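Local structure of ditrans,polycis-undecaprenyl-diphosphate synthase ((2E,6E)-farnesyl-diphosphate specific) (6ACS) at residues I97-R105 / M116-A124; D142-V150 / I164-S174. The protein probably condenses eight isopentenyl diphosphates in sequence onto farnesyl diphosphate, giving undecaprenyl diphosphate, the precursor of the lipid carrier for bacterial cell-wall polysaccharides. All coordinates share one frame; numbering follows the deposited sequence.

In the fold
From the N terminus, the chain first lays down two inner strands of its parallel sheet, 12-17 and 56-61, before interaction 1 begins at strand 97-102, at one edge of the sheet. That contact closes a short loop when helix 110-123 folds back along the strand. Strand 129-134 then enters the sheet beside 97-102, and the chain leaves through helix 139-155, against which the turn after helix 166-170 returns in interaction 2, a second local closure. The two follow in series, neither nesting nor crossing, with centres about 21 Å apart. They meet where I102 CG2 packs on S174 CB at 3.9 Å, so the sheet edge adjoins the helical region facing the second subunit.

Interaction 1: I97-R105 / M116-A124; sequences IALRFIGDR and MEDAEQQTA
F101 lies against M116 in the tightly packed half of this contact, where a strand and the helix that follows it run nearly antiparallel, their axes at 153°. M116 CG sits over the centre of one ring face, 3.9 Å from the F101 centroid, a CH-pi contact; its sulfur stands obliquely to the same ring in a Met-aromatic contact. The methyl of A119 meets the F101 ring in plane at its edge and also touches L99 CD2, at 3.7 Å. I85 of helix 71-95 packs on both F101 and A119, adding a further helix to this apolar side.

Strand 97-102, helix 110-123 and strand 129-134 form a beta-alpha-beta unit of the parallel sheet, and this contact seats the crossover helix on its first strand. Two side chains of 116-124 take up strand N-H groups. T123 OG1 accepts from L99 N at 2.8 Å, in a nearly straight bond (167°), while giving its own proton to A119 O; with chi1 at 61°, the hydroxyl stands between its backbone N and carbonyl carbon, where it can serve both. E120, extended beyond CG, offers the anti lone pair of OE2 to F101 N at 3.0 Å.

Toward solvent the contact becomes looser and more polar. R105 reaches back with its chain extended from CG to NE, and its NH2 meets E120 OE2 at 2.9 Å in a salt bridge, the nitrogen approaching from above the carboxylate plane. The same NH2 donates to F101 O, which lies in the guanidinium plane and helps to fix its rotation. Farther out, a water joins R105 NH1 to E117 OE2; nearer T123, another water donates to both L99 O and E120 O.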
ATOM      1  N   ILE B  97       1.207 -20.421 -19.445  1.00 30.76           N
ATOM      2  CA  ILE B  97       0.869 -19.233 -18.660  1.00 30.97           C
ATOM      3  C   ILE B  97      -0.617 -18.954 -18.818  1.00 32.96           C
ATOM      4  O   ILE B  97      -1.141 -18.996 -19.935  1.00 31.52           O
ATOM      5  CB  ILE B  97       1.654 -17.997 -19.122  1.00 33.83           C
ATOM      6  CG1 ILE B  97       3.152 -18.216 -18.980  1.00 39.45           C
ATOM      7  CG2 ILE B  97       1.224 -16.745 -18.313  1.00 33.29           C
ATOM      8  CD1 ILE B  97       3.940 -17.181 -19.722  1.00 38.37           C
ATOM      9  N   ALA B  98      -1.290 -18.674 -17.708  1.00 30.29           N
ATOM     10  CA  ALA B  98      -2.690 -18.263 -17.721  1.00 32.13           C
ATOM     11  C   ALA B  98      -2.760 -16.744 -17.761  1.00 33.74           C
ATOM     12  O   ALA B  98      -2.095 -16.069 -16.969  1.00 32.17           O
ATOM     13  CB  ALA B  98      -3.420 -18.792 -16.486  1.00 30.81           C
ATOM     14  N   LEU B  99      -3.582 -16.211 -18.660  1.00 31.11           N
ATOM     15  CA  LEU B  99      -3.772 -14.773 -18.773  1.00 30.34           C
ATOM     16  C   LEU B  99      -4.986 -14.331 -17.964  1.00 31.83           C
ATOM     17  O   LEU B  99      -6.040 -14.979 -17.994  1.00 34.03           O
ATOM     18  CB  LEU B  99      -3.955 -14.384 -20.239  1.00 36.88           C
ATOM     19  CG  LEU B  99      -3.841 -12.916 -20.637  0.51 36.07           C
ATOM     20  CD1 LEU B  99      -2.568 -12.301 -20.078  0.51 34.15           C
ATOM     21  CD2 LEU B  99      -3.870 -12.813 -22.149  0.51 36.62           C
ATOM     22  N   ARG B 100      -4.837 -13.211 -17.253  1.00 25.85           N
ATOM     23  CA  ARG B 100      -5.913 -12.643 -16.454  1.00 27.89           C
ATOM     24  C   ARG B 100      -5.912 -11.130 -16.632  1.00 23.05           C
ATOM     25  O   ARG B 100      -4.881 -10.531 -16.943  1.00 27.51           O
ATOM     26  CB  ARG B 100      -5.729 -13.024 -14.976  1.00 32.31           C
ATOM     27  CG  ARG B 100      -6.908 -12.687 -14.097  0.51 36.18           C
ATOM     28  CD  ARG B 100      -6.670 -13.057 -12.633  0.51 35.61           C
ATOM     29  NE  ARG B 100      -6.469 -14.487 -12.422  0.51 35.24           N
ATOM     30  CZ  ARG B 100      -6.582 -15.088 -11.240  0.51 33.75           C
ATOM     31  NH1 ARG B 100      -6.906 -14.381 -10.163  0.51 31.71           N
ATOM     32  NH2 ARG B 100      -6.371 -16.394 -11.135  0.51 33.09           N
ATOM     33  N   PHE B 101      -7.080 -10.512 -16.454  1.00 23.82           N
ATOM     34  CA  PHE B 101      -7.188  -9.063 -16.527  1.00 25.59           C
ATOM     35  C   PHE B 101      -7.869  -8.564 -15.264  1.00 27.90           C
ATOM     36  O   PHE B 101      -8.804  -9.201 -14.766  1.00 25.73           O
ATOM     37  CB  PHE B 101      -7.967  -8.635 -17.772  1.00 27.15           C
ATOM     38  CG  PHE B 101      -7.365  -9.150 -19.038  1.00 25.24           C
ATOM     39  CD1 PHE B 101      -7.753 -10.382 -19.544  1.00 27.42           C
ATOM     40  CD2 PHE B 101      -6.358  -8.438 -19.680  1.00 26.36           C
ATOM     41  CE1 PHE B 101      -7.178 -10.885 -20.704  1.00 31.76           C
ATOM     42  CE2 PHE B 101      -5.769  -8.936 -20.850  1.00 27.54           C
ATOM     43  CZ  PHE B 101      -6.183 -10.158 -21.353  1.00 31.71           C
ATOM     44  N   ILE B 102      -7.363  -7.459 -14.715  1.00 23.96           N
ATOM     45  CA  ILE B 102      -8.031  -6.826 -13.580  1.00 23.79           C
ATOM     46  C   ILE B 102      -8.324  -5.378 -13.932  1.00 24.84           C
ATOM     47  O   ILE B 102      -7.649  -4.771 -14.772  1.00 25.64           O
ATOM     48  CB  ILE B 102      -7.221  -6.894 -12.272  1.00 23.77           C
ATOM     49  CG1 ILE B 102      -5.851  -6.252 -12.489  1.00 23.80           C
ATOM     50  CG2 ILE B 102      -7.115  -8.354 -11.784  1.00 25.50           C
ATOM     51  CD1 ILE B 102      -4.963  -6.266 -11.233  1.00 25.85           C
ATOM     52  N   GLY B 103      -9.354  -4.833 -13.294  1.00 24.63           N
ATOM     53  CA  GLY B 103      -9.785  -3.478 -13.546  1.00 25.98           C
ATOM     54  C   GLY B 103     -11.256  -3.414 -13.887  1.00 31.03           C
ATOM     55  O   GLY B 103     -11.958  -4.422 -13.966  1.00 27.55           O
ATOM     56  N   ASP B 104     -11.719  -2.187 -14.079  1.00 26.88           N
ATOM     57  CA  ASP B 104     -13.112  -1.900 -14.383  1.00 31.27           C
ATOM     58  C   ASP B 104     -13.380  -2.255 -15.833  1.00 34.94           C
ATOM     59  O   ASP B 104     -12.702  -1.751 -16.734  1.00 36.72           O
ATOM     60  CB  ASP B 104     -13.369  -0.423 -14.108  1.00 32.90           C
ATOM     61  CG  ASP B 104     -14.832  -0.024 -14.219  1.00 38.64           C
ATOM     62  OD1 ASP B 104     -15.708  -0.827 -14.619  1.00 40.63           O
ATOM     63  OD2 ASP B 104     -15.093   1.148 -13.881  1.00 41.70           O
ATOM     64  N   ARG B 105     -14.349  -3.129 -16.065  1.00 30.90           N
ATOM     65  CA  ARG B 105     -14.675  -3.487 -17.437  1.00 34.17           C
ATOM     66  C   ARG B 105     -15.925  -2.787 -17.926  1.00 36.84           C
ATOM     67  O   ARG B 105     -16.228  -2.864 -19.120  1.00 41.76           O
ATOM     68  CB  ARG B 105     -14.846  -5.010 -17.575  1.00 35.65           C
ATOM     69  CG  ARG B 105     -13.597  -5.793 -17.174  1.00 35.61           C
ATOM     70  CD  ARG B 105     -13.693  -7.281 -17.510  1.00 35.81           C
ATOM     71  NE  ARG B 105     -12.545  -8.015 -16.966  1.00 31.42           N
ATOM     72  CZ  ARG B 105     -12.333  -9.319 -17.138  1.00 37.96           C
ATOM     73  NH1 ARG B 105     -13.192 -10.049 -17.846  1.00 40.39           N
ATOM     74  NH2 ARG B 105     -11.261  -9.895 -16.612  1.00 36.84           N
ATOM     75  N   MET B 116     -10.847 -10.156 -23.867  1.00 35.08           N
ATOM     76  CA  MET B 116     -10.333 -10.494 -22.540  1.00 33.17           C
ATOM     77  C   MET B 116     -10.938 -11.797 -22.028  1.00 34.65           C
ATOM     78  O   MET B 116     -10.231 -12.657 -21.486  1.00 35.14           O
ATOM     79  CB  MET B 116     -10.623  -9.365 -21.554  1.00 34.00           C
ATOM     80  CG  MET B 116      -9.886  -8.073 -21.822  1.00 39.06           C
ATOM     81  SD  MET B 116     -10.428  -6.823 -20.643  1.00 46.97           S
ATOM     82  CE  MET B 116      -9.141  -5.591 -20.841  1.00 47.57           C
ATOM     83  N   GLU B 117     -12.262 -11.940 -22.153  1.00 37.07           N
ATOM     84  CA  GLU B 117     -12.906 -13.174 -21.706  1.00 41.05           C
ATOM     85  C   GLU B 117     -12.377 -14.381 -22.475  1.00 41.31           C
ATOM     86  O   GLU B 117     -12.098 -15.439 -21.886  1.00 40.40           O
ATOM     87  CB  GLU B 117     -14.419 -13.045 -21.857  1.00 43.62           C
ATOM     88  CG  GLU B 117     -14.987 -11.983 -20.950  1.00 47.42           C
ATOM     89  CD  GLU B 117     -16.409 -11.601 -21.301  1.00 56.46           C
ATOM     90  OE1 GLU B 117     -16.862 -11.908 -22.426  1.00 61.18           O
ATOM     91  OE2 GLU B 117     -17.071 -10.975 -20.453  1.00 58.02           O
ATOM     92  N   ASP B 118     -12.213 -14.229 -23.790  1.00 44.21           N
ATOM     93  CA  ASP B 118     -11.700 -15.311 -24.621  1.00 48.81           C
ATOM     94  C   ASP B 118     -10.271 -15.676 -24.239  1.00 45.10           C
ATOM     95  O   ASP B 118      -9.925 -16.858 -24.177  1.00 46.16           O
ATOM     96  CB  ASP B 118     -11.779 -14.911 -26.097  1.00 55.34           C
ATOM     97  CG  ASP B 118     -13.208 -14.715 -26.581  0.59 60.05           C
ATOM     98  OD1 ASP B 118     -14.148 -15.178 -25.899  0.59 61.70           O
ATOM     99  OD2 ASP B 118     -13.388 -14.098 -27.653  0.59 60.86           O
ATOM    100  N   ALA B 119      -9.422 -14.675 -23.982  1.00 41.98           N
ATOM    101  CA  ALA B 119      -8.043 -14.959 -23.598  1.00 36.81           C
ATOM    102  C   ALA B 119      -7.983 -15.686 -22.262  1.00 34.87           C
ATOM    103  O   ALA B 119      -7.204 -16.643 -22.091  1.00 37.95           O
ATOM    104  CB  ALA B 119      -7.231 -13.660 -23.538  1.00 32.78           C
ATOM    105  N   GLU B 120      -8.791 -15.244 -21.295  1.00 35.91           N
ATOM    106  CA  GLU B 120      -8.791 -15.917 -20.000  1.00 36.61           C
ATOM    107  C   GLU B 120      -9.238 -17.366 -20.135  1.00 43.42           C
ATOM    108  O   GLU B 120      -8.594 -18.268 -19.584  1.00 44.90           O
ATOM    109  CB  GLU B 120      -9.672 -15.168 -19.003  1.00 40.62           C
ATOM    110  CG  GLU B 120      -9.098 -13.831 -18.563  1.00 43.30           C
ATOM    111  CD  GLU B 120     -10.006 -13.091 -17.591  1.00 47.40           C
ATOM    112  OE1 GLU B 120     -11.226 -13.353 -17.617  1.00 57.71           O
ATOM    113  OE2 GLU B 120      -9.505 -12.256 -16.804  1.00 41.54           O
ATOM    114  N   GLN B 121     -10.311 -17.617 -20.898  1.00 45.55           N
ATOM    115  CA  GLN B 121     -10.797 -18.988 -21.047  1.00 51.22           C
ATOM    116  C   GLN B 121      -9.825 -19.850 -21.843  1.00 51.24           C
ATOM    117  O   GLN B 121      -9.638 -21.030 -21.530  1.00 53.37           O
ATOM    118  CB  GLN B 121     -12.175 -19.004 -21.710  1.00 59.97           C
ATOM    119  CG  GLN B 121     -13.289 -18.398 -20.872  1.00 69.18           C
ATOM    120  CD  GLN B 121     -14.542 -18.114 -21.688  1.00 77.76           C
ATOM    121  OE1 GLN B 121     -14.622 -18.464 -22.870  1.00 80.36           O
ATOM    122  NE2 GLN B 121     -15.535 -17.496 -21.053  1.00 79.08           N
ATOM    123  N   GLN B 122      -9.183 -19.279 -22.865  1.00 51.33           N
ATOM    124  CA  GLN B 122      -8.261 -20.057 -23.681  1.00 53.70           C
ATOM    125  C   GLN B 122      -7.016 -20.443 -22.901  1.00 49.89           C
ATOM    126  O   GLN B 122      -6.390 -21.460 -23.216  1.00 50.31           O
ATOM    127  CB  GLN B 122      -7.856 -19.268 -24.928  1.00 57.97           C
ATOM    128  CG  GLN B 122      -8.905 -19.178 -26.021  1.00 65.08           C
ATOM    129  CD  GLN B 122      -8.316 -18.676 -27.323  1.00 69.12           C
ATOM    130  OE1 GLN B 122      -7.319 -19.209 -27.810  1.00 72.99           O
ATOM    131  NE2 GLN B 122      -8.929 -17.646 -27.895  1.00 69.60           N
ATOM    132  N   THR B 123      -6.628 -19.646 -21.902  1.00 46.19           N
ATOM    133  CA  THR B 123      -5.409 -19.923 -21.147  1.00 42.40           C
ATOM    134  C   THR B 123      -5.664 -20.446 -19.732  1.00 44.03           C
ATOM    135  O   THR B 123      -4.703 -20.677 -18.991  1.00 41.35           O
ATOM    136  CB  THR B 123      -4.541 -18.664 -21.083  1.00 38.79           C
ATOM    137  OG1 THR B 123      -5.265 -17.627 -20.410  1.00 34.83           O
ATOM    138  CG2 THR B 123      -4.183 -18.190 -22.500  1.00 37.48           C
ATOM    139  N   ALA B 124      -6.921 -20.678 -19.348  1.00 45.69           N
ATOM    140  CA  ALA B 124      -7.228 -20.998 -17.954  1.00 51.05           C
ATOM    141  C   ALA B 124      -6.590 -22.312 -17.514  1.00 56.68           C
ATOM    142  O   ALA B 124      -6.196 -22.456 -16.349  1.00 55.18           O
ATOM    143  CB  ALA B 124      -8.742 -21.047 -17.751  1.00 55.44           C
TER
HETATM  144  O   HOH W   1      -6.801 -17.465 -17.442  1.00 40.84           O
HETATM  145  O   HOH W   2     -16.112  -9.699 -18.380  1.00 55.08           O

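Interaction 2: D142-V150 / I164-S174; sequences DIANAAKQV and INVDLFAKYVS
D142 OD1 receives two hydrogen bonds from S174, a two-point grip by one residue on a single carboxylate oxygen. The backbone N of S174 comes in along the syn lone pair of D142 OD1 at 3.0 Å, in a nearly straight bond (165°), whereas S174 OG donates at 2.8 Å to D142 OD1 from above the carboxylate plane. The D142 carboxylate swings to this position because CG lies opposite the backbone N (chi1 -171°). Its other oxygen, OD2, accepts from Y137 and Q200, so the buried acidic group is held on both oxygens, an environment that would be expected to favour its charged form.

Outward from this polar end, the chain of 164-174 crosses helix 139-155 at the small side chain of A146, whose CB touches Y172 CB at 3.6 Å. The short helix 166-170, started by the N-cap N165, whose OD1 accepts from L168 N, leads into a type I turn from A170 to V173 that brings Y172 and V173 to the long helix. Helix 166-170 itself runs at 100° to its partner and makes a single knob-into-hole fit: the F169 ring sits in a hole formed by I143, A146, A147 and V150. F169 CZ reaches I143 O at 3.4 Å, near the plane of the ring.

Y172 closes the neighbouring side. V150 CG2 stands over one face of its ring, 3.5 Å from the centroid and offset toward the rim, in a CH-pi contact, while Q149 OE1 lies at the ring edge in plane. The second branch of V150 turns elsewhere: CG1 meets I164 CD1 tip to tip at 3.4 Å, a tight pair. At the dimer interface, I143 packs on I143 of the second subunit, and A147 on F169 of that subunit.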
ATOM      1  N   ASP B 142     -10.339  -0.830  -6.921  1.00 20.10           N
ATOM      2  CA  ASP B 142     -10.408  -2.252  -6.569  1.00 21.78           C
ATOM      3  C   ASP B 142     -11.005  -2.426  -5.177  1.00 20.53           C
ATOM      4  O   ASP B 142     -11.935  -3.222  -4.967  1.00 20.75           O
ATOM      5  CB  ASP B 142      -8.967  -2.809  -6.661  1.00 20.95           C
ATOM      6  CG  ASP B 142      -8.847  -4.336  -6.531  1.00 24.28           C
ATOM      7  OD1 ASP B 142      -9.852  -5.064  -6.395  1.00 23.16           O
ATOM      8  OD2 ASP B 142      -7.675  -4.816  -6.604  1.00 23.42           O
ATOM      9  N   ILE B 143     -10.496  -1.643  -4.221  1.00 18.83           N
ATOM     10  CA  ILE B 143     -10.962  -1.704  -2.844  1.00 20.99           C
ATOM     11  C   ILE B 143     -12.419  -1.259  -2.736  1.00 20.64           C
ATOM     12  O   ILE B 143     -13.232  -1.906  -2.060  1.00 20.62           O
ATOM     13  CB  ILE B 143     -10.021  -0.860  -1.970  1.00 19.94           C
ATOM     14  CG1 ILE B 143      -8.702  -1.623  -1.761  1.00 22.56           C
ATOM     15  CG2 ILE B 143     -10.674  -0.478  -0.636  1.00 18.91           C
ATOM     16  CD1 ILE B 143      -7.534  -0.734  -1.340  1.00 21.82           C
ATOM     17  N   ALA B 144     -12.781  -0.152  -3.396  1.00 20.18           N
ATOM     18  CA  ALA B 144     -14.165   0.314  -3.301  1.00 19.47           C
ATOM     19  C   ALA B 144     -15.118  -0.632  -4.029  1.00 21.96           C
ATOM     20  O   ALA B 144     -16.270  -0.784  -3.621  1.00 23.58           O
ATOM     21  CB  ALA B 144     -14.291   1.758  -3.828  1.00 21.96           C
ATOM     22  N   ASN B 145     -14.647  -1.289  -5.091  1.00 22.36           N
ATOM     23  CA  ASN B 145     -15.446  -2.296  -5.786  1.00 25.11           C
ATOM     24  C   ASN B 145     -15.709  -3.503  -4.886  1.00 22.25           C
ATOM     25  O   ASN B 145     -16.831  -4.035  -4.853  1.00 23.24           O
ATOM     26  CB  ASN B 145     -14.708  -2.715  -7.060  1.00 23.26           C
ATOM     27  CG  ASN B 145     -15.480  -3.731  -7.877  1.00 27.08           C
ATOM     28  OD1 ASN B 145     -15.094  -4.900  -7.986  1.00 31.99           O
ATOM     29  ND2 ASN B 145     -16.563  -3.292  -8.463  1.00 22.27           N
ATOM     30  N   ALA B 146     -14.682  -3.936  -4.145  1.00 21.44           N
ATOM     31  CA  ALA B 146     -14.883  -4.979  -3.140  1.00 21.83           C
ATOM     32  C   ALA B 146     -15.916  -4.536  -2.094  1.00 21.96           C
ATOM     33  O   ALA B 146     -16.814  -5.302  -1.709  1.00 21.62           O
ATOM     34  CB  ALA B 146     -13.541  -5.319  -2.472  1.00 20.81           C
ATOM     35  N   ALA B 147     -15.799  -3.292  -1.625  1.00 22.24           N
ATOM     36  CA  ALA B 147     -16.746  -2.785  -0.624  1.00 21.73           C
ATOM     37  C   ALA B 147     -18.167  -2.750  -1.169  1.00 24.60           C
ATOM     38  O   ALA B 147     -19.134  -3.052  -0.448  1.00 23.41           O
ATOM     39  CB  ALA B 147     -16.313  -1.391  -0.157  1.00 20.65           C
ATOM     40  N   LYS B 148     -18.308  -2.391  -2.447  1.00 22.37           N
ATOM     41  CA  LYS B 148     -19.615  -2.374  -3.091  1.00 23.45           C
ATOM     42  C   LYS B 148     -20.209  -3.771  -3.141  1.00 22.15           C
ATOM     43  O   LYS B 148     -21.389  -3.959  -2.855  1.00 22.21           O
ATOM     44  CB  LYS B 148     -19.498  -1.796  -4.504  1.00 22.67           C
ATOM     45  CG  LYS B 148     -20.801  -1.856  -5.290  1.00 23.49           C
ATOM     46  CD  LYS B 148     -20.686  -1.129  -6.652  1.00 29.76           C
ATOM     47  CE  LYS B 148     -19.922  -1.938  -7.675  0.59 31.91           C
ATOM     48  NZ  LYS B 148     -20.180  -1.400  -9.045  0.59 36.73           N
ATOM     49  N   GLN B 149     -19.406  -4.766  -3.529  1.00 21.52           N
ATOM     50  CA  GLN B 149     -19.929  -6.124  -3.607  1.00 21.74           C
ATOM     51  C   GLN B 149     -20.367  -6.636  -2.240  1.00 23.19           C
ATOM     52  O   GLN B 149     -21.419  -7.287  -2.110  1.00 26.16           O
ATOM     53  CB  GLN B 149     -18.868  -7.052  -4.189  1.00 22.90           C
ATOM     54  CG  GLN B 149     -18.527  -6.792  -5.629  1.00 28.79           C
ATOM     55  CD  GLN B 149     -17.443  -7.741  -6.082  1.00 35.79           C
ATOM     56  OE1 GLN B 149     -17.609  -8.954  -5.993  1.00 31.86           O
ATOM     57  NE2 GLN B 149     -16.308  -7.200  -6.508  1.00 41.51           N
ATOM     58  N   VAL B 150     -19.566  -6.366  -1.213  1.00 22.64           N
ATOM     59  CA  VAL B 150     -19.931  -6.768   0.147  1.00 23.67           C
ATOM     60  C   VAL B 150     -21.224  -6.085   0.581  1.00 25.50           C
ATOM     61  O   VAL B 150     -22.141  -6.724   1.126  1.00 24.03           O
ATOM     62  CB  VAL B 150     -18.781  -6.438   1.113  1.00 24.91           C
ATOM     63  CG1 VAL B 150     -19.237  -6.600   2.543  1.00 28.96           C
ATOM     64  CG2 VAL B 150     -17.611  -7.364   0.828  1.00 27.67           C
ATOM     65  N   ILE B 164     -18.288  -8.036   8.805  1.00 23.85           N
ATOM     66  CA  ILE B 164     -17.269  -7.598   7.857  1.00 22.48           C
ATOM     67  C   ILE B 164     -15.967  -7.328   8.608  1.00 26.36           C
ATOM     68  O   ILE B 164     -15.914  -6.512   9.536  1.00 27.73           O
ATOM     69  CB  ILE B 164     -17.742  -6.369   7.081  1.00 23.60           C
ATOM     70  CG1 ILE B 164     -18.936  -6.757   6.198  1.00 23.15           C
ATOM     71  CG2 ILE B 164     -16.594  -5.784   6.239  1.00 23.53           C
ATOM     72  CD1 ILE B 164     -19.713  -5.538   5.718  1.00 27.20           C
ATOM     73  N   ASN B 165     -14.905  -8.001   8.189  1.00 21.60           N
ATOM     74  CA  ASN B 165     -13.577  -7.883   8.782  1.00 21.00           C
ATOM     75  C   ASN B 165     -12.570  -8.104   7.659  1.00 21.73           C
ATOM     76  O   ASN B 165     -12.951  -8.274   6.499  1.00 20.79           O
ATOM     77  CB  ASN B 165     -13.416  -8.894   9.929  1.00 21.48           C
ATOM     78  CG  ASN B 165     -13.561 -10.346   9.465  1.00 27.22           C
ATOM     79  OD1 ASN B 165     -13.501 -10.643   8.284  1.00 28.87           O
ATOM     80  ND2 ASN B 165     -13.735 -11.250  10.411  1.00 32.16           N
ATOM     81  N   VAL B 166     -11.279  -8.167   7.999  1.00 18.61           N
ATOM     82  CA  VAL B 166     -10.261  -8.323   6.950  1.00 18.21           C
ATOM     83  C   VAL B 166     -10.446  -9.628   6.185  1.00 19.36           C
ATOM     84  O   VAL B 166     -10.336  -9.662   4.952  1.00 19.97           O
ATOM     85  CB  VAL B 166      -8.848  -8.231   7.550  1.00 21.00           C
ATOM     86  CG1 VAL B 166      -7.801  -8.682   6.527  1.00 23.76           C
ATOM     87  CG2 VAL B 166      -8.583  -6.792   7.981  1.00 19.97           C
ATOM     88  N   ASP B 167     -10.661 -10.733   6.901  1.00 19.55           N
ATOM     89  CA  ASP B 167     -10.690 -12.033   6.231  1.00 21.39           C
ATOM     90  C   ASP B 167     -11.857 -12.133   5.264  1.00 19.82           C
ATOM     91  O   ASP B 167     -11.707 -12.649   4.148  1.00 20.74           O
ATOM     92  CB  ASP B 167     -10.766 -13.153   7.260  1.00 24.98           C
ATOM     93  CG  ASP B 167      -9.458 -13.353   7.991  1.00 35.57           C
ATOM     94  OD1 ASP B 167      -8.402 -12.910   7.475  1.00 38.09           O
ATOM     95  OD2 ASP B 167      -9.494 -13.928   9.089  1.00 40.69           O
ATOM     96  N   LEU B 168     -13.016 -11.619   5.665  1.00 19.10           N
ATOM     97  CA  LEU B 168     -14.172 -11.650   4.779  1.00 22.18           C
ATOM     98  C   LEU B 168     -13.972 -10.710   3.588  1.00 19.86           C
ATOM     99  O   LEU B 168     -14.240 -11.078   2.435  1.00 20.40           O
ATOM    100  CB  LEU B 168     -15.436 -11.311   5.582  1.00 23.62           C
ATOM    101  CG  LEU B 168     -16.774 -11.484   4.839  1.00 24.37           C
ATOM    102  CD1 LEU B 168     -17.919 -11.814   5.815  1.00 24.26           C
ATOM    103  CD2 LEU B 168     -17.129 -10.219   4.039  1.00 24.71           C
ATOM    104  N   PHE B 169     -13.513  -9.493   3.857  1.00 17.55           N
ATOM    105  CA  PHE B 169     -13.344  -8.491   2.811  1.00 17.49           C
ATOM    106  C   PHE B 169     -12.334  -8.935   1.767  1.00 19.51           C
ATOM    107  O   PHE B 169     -12.525  -8.696   0.571  1.00 19.71           O
ATOM    108  CB  PHE B 169     -12.906  -7.166   3.442  1.00 20.06           C
ATOM    109  CG  PHE B 169     -12.818  -6.029   2.461  1.00 18.57           C
ATOM    110  CD1 PHE B 169     -13.959  -5.350   2.059  1.00 21.82           C
ATOM    111  CD2 PHE B 169     -11.588  -5.641   1.947  1.00 18.09           C
ATOM    112  CE1 PHE B 169     -13.866  -4.293   1.153  1.00 21.25           C
ATOM    113  CE2 PHE B 169     -11.486  -4.603   1.056  1.00 21.49           C
ATOM    114  CZ  PHE B 169     -12.628  -3.916   0.661  1.00 20.54           C
ATOM    115  N   ALA B 170     -11.277  -9.630   2.199  1.00 19.68           N
ATOM    116  CA  ALA B 170     -10.200  -9.994   1.290  1.00 19.46           C
ATOM    117  C   ALA B 170     -10.687 -10.823   0.106  1.00 22.00           C
ATOM    118  O   ALA B 170     -10.080 -10.776  -0.979  1.00 20.53           O
ATOM    119  CB  ALA B 170      -9.115 -10.745   2.076  1.00 19.96           C
ATOM    120  N   LYS B 171     -11.780 -11.580   0.281  1.00 20.07           N
ATOM    121  CA  LYS B 171     -12.255 -12.466  -0.774  1.00 20.20           C
ATOM    122  C   LYS B 171     -12.904 -11.717  -1.929  1.00 19.41           C
ATOM    123  O   LYS B 171     -13.227 -12.341  -2.941  1.00 20.39           O
ATOM    124  CB  LYS B 171     -13.228 -13.506  -0.213  1.00 20.92           C
ATOM    125  CG  LYS B 171     -12.613 -14.425   0.842  1.00 24.03           C
ATOM    126  CD  LYS B 171     -11.469 -15.229   0.235  1.00 28.87           C
ATOM    127  CE  LYS B 171     -10.967 -16.304   1.179  1.00 36.40           C
ATOM    128  NZ  LYS B 171      -9.663 -16.861   0.733  1.00 39.25           N
ATOM    129  N   TYR B 172     -13.091 -10.409  -1.804  1.00 20.37           N
ATOM    130  CA  TYR B 172     -13.706  -9.597  -2.844  1.00 20.24           C
ATOM    131  C   TYR B 172     -12.710  -8.708  -3.581  1.00 22.08           C
ATOM    132  O   TYR B 172     -13.086  -8.049  -4.560  1.00 21.39           O
ATOM    133  CB  TYR B 172     -14.795  -8.719  -2.225  1.00 21.17           C
ATOM    134  CG  TYR B 172     -15.955  -9.517  -1.670  1.00 21.36           C
ATOM    135  CD1 TYR B 172     -15.928 -10.021  -0.374  1.00 21.93           C
ATOM    136  CD2 TYR B 172     -17.087  -9.753  -2.448  1.00 21.63           C
ATOM    137  CE1 TYR B 172     -17.007 -10.744   0.149  1.00 20.64           C
ATOM    138  CE2 TYR B 172     -18.172 -10.472  -1.935  1.00 23.45           C
ATOM    139  CZ  TYR B 172     -18.124 -10.957  -0.635  1.00 23.54           C
ATOM    140  OH  TYR B 172     -19.186 -11.674  -0.111  1.00 26.29           O
ATOM    141  N   VAL B 173     -11.470  -8.686  -3.149  1.00 19.62           N
ATOM    142  CA  VAL B 173     -10.398  -7.883  -3.738  1.00 17.51           C
ATOM    143  C   VAL B 173      -9.767  -8.674  -4.872  1.00 20.27           C
ATOM    144  O   VAL B 173      -9.644  -9.899  -4.781  1.00 21.78           O
ATOM    145  CB  VAL B 173      -9.343  -7.534  -2.672  1.00 21.14           C
ATOM    146  CG1 VAL B 173      -8.230  -6.622  -3.288  1.00 21.30           C
ATOM    147  CG2 VAL B 173     -10.008  -6.845  -1.463  1.00 21.67           C
ATOM    148  N   SER B 174      -9.339  -7.986  -5.937  1.00 20.52           N
ATOM    149  CA  SER B 174      -8.768  -8.705  -7.080  1.00 20.41           C
ATOM    150  C   SER B 174      -7.545  -9.533  -6.674  1.00 21.04           C
ATOM    151  O   SER B 174      -6.795  -9.179  -5.752  1.00 20.21           O
ATOM    152  CB  SER B 174      -8.371  -7.726  -8.199  1.00 22.07           C
ATOM    153  OG  SER B 174      -9.413  -6.829  -8.504  0.69 28.27           O
TER
HETATM  154  O   HOH W   3     -12.678  -5.855  -6.378  1.00 27.51           O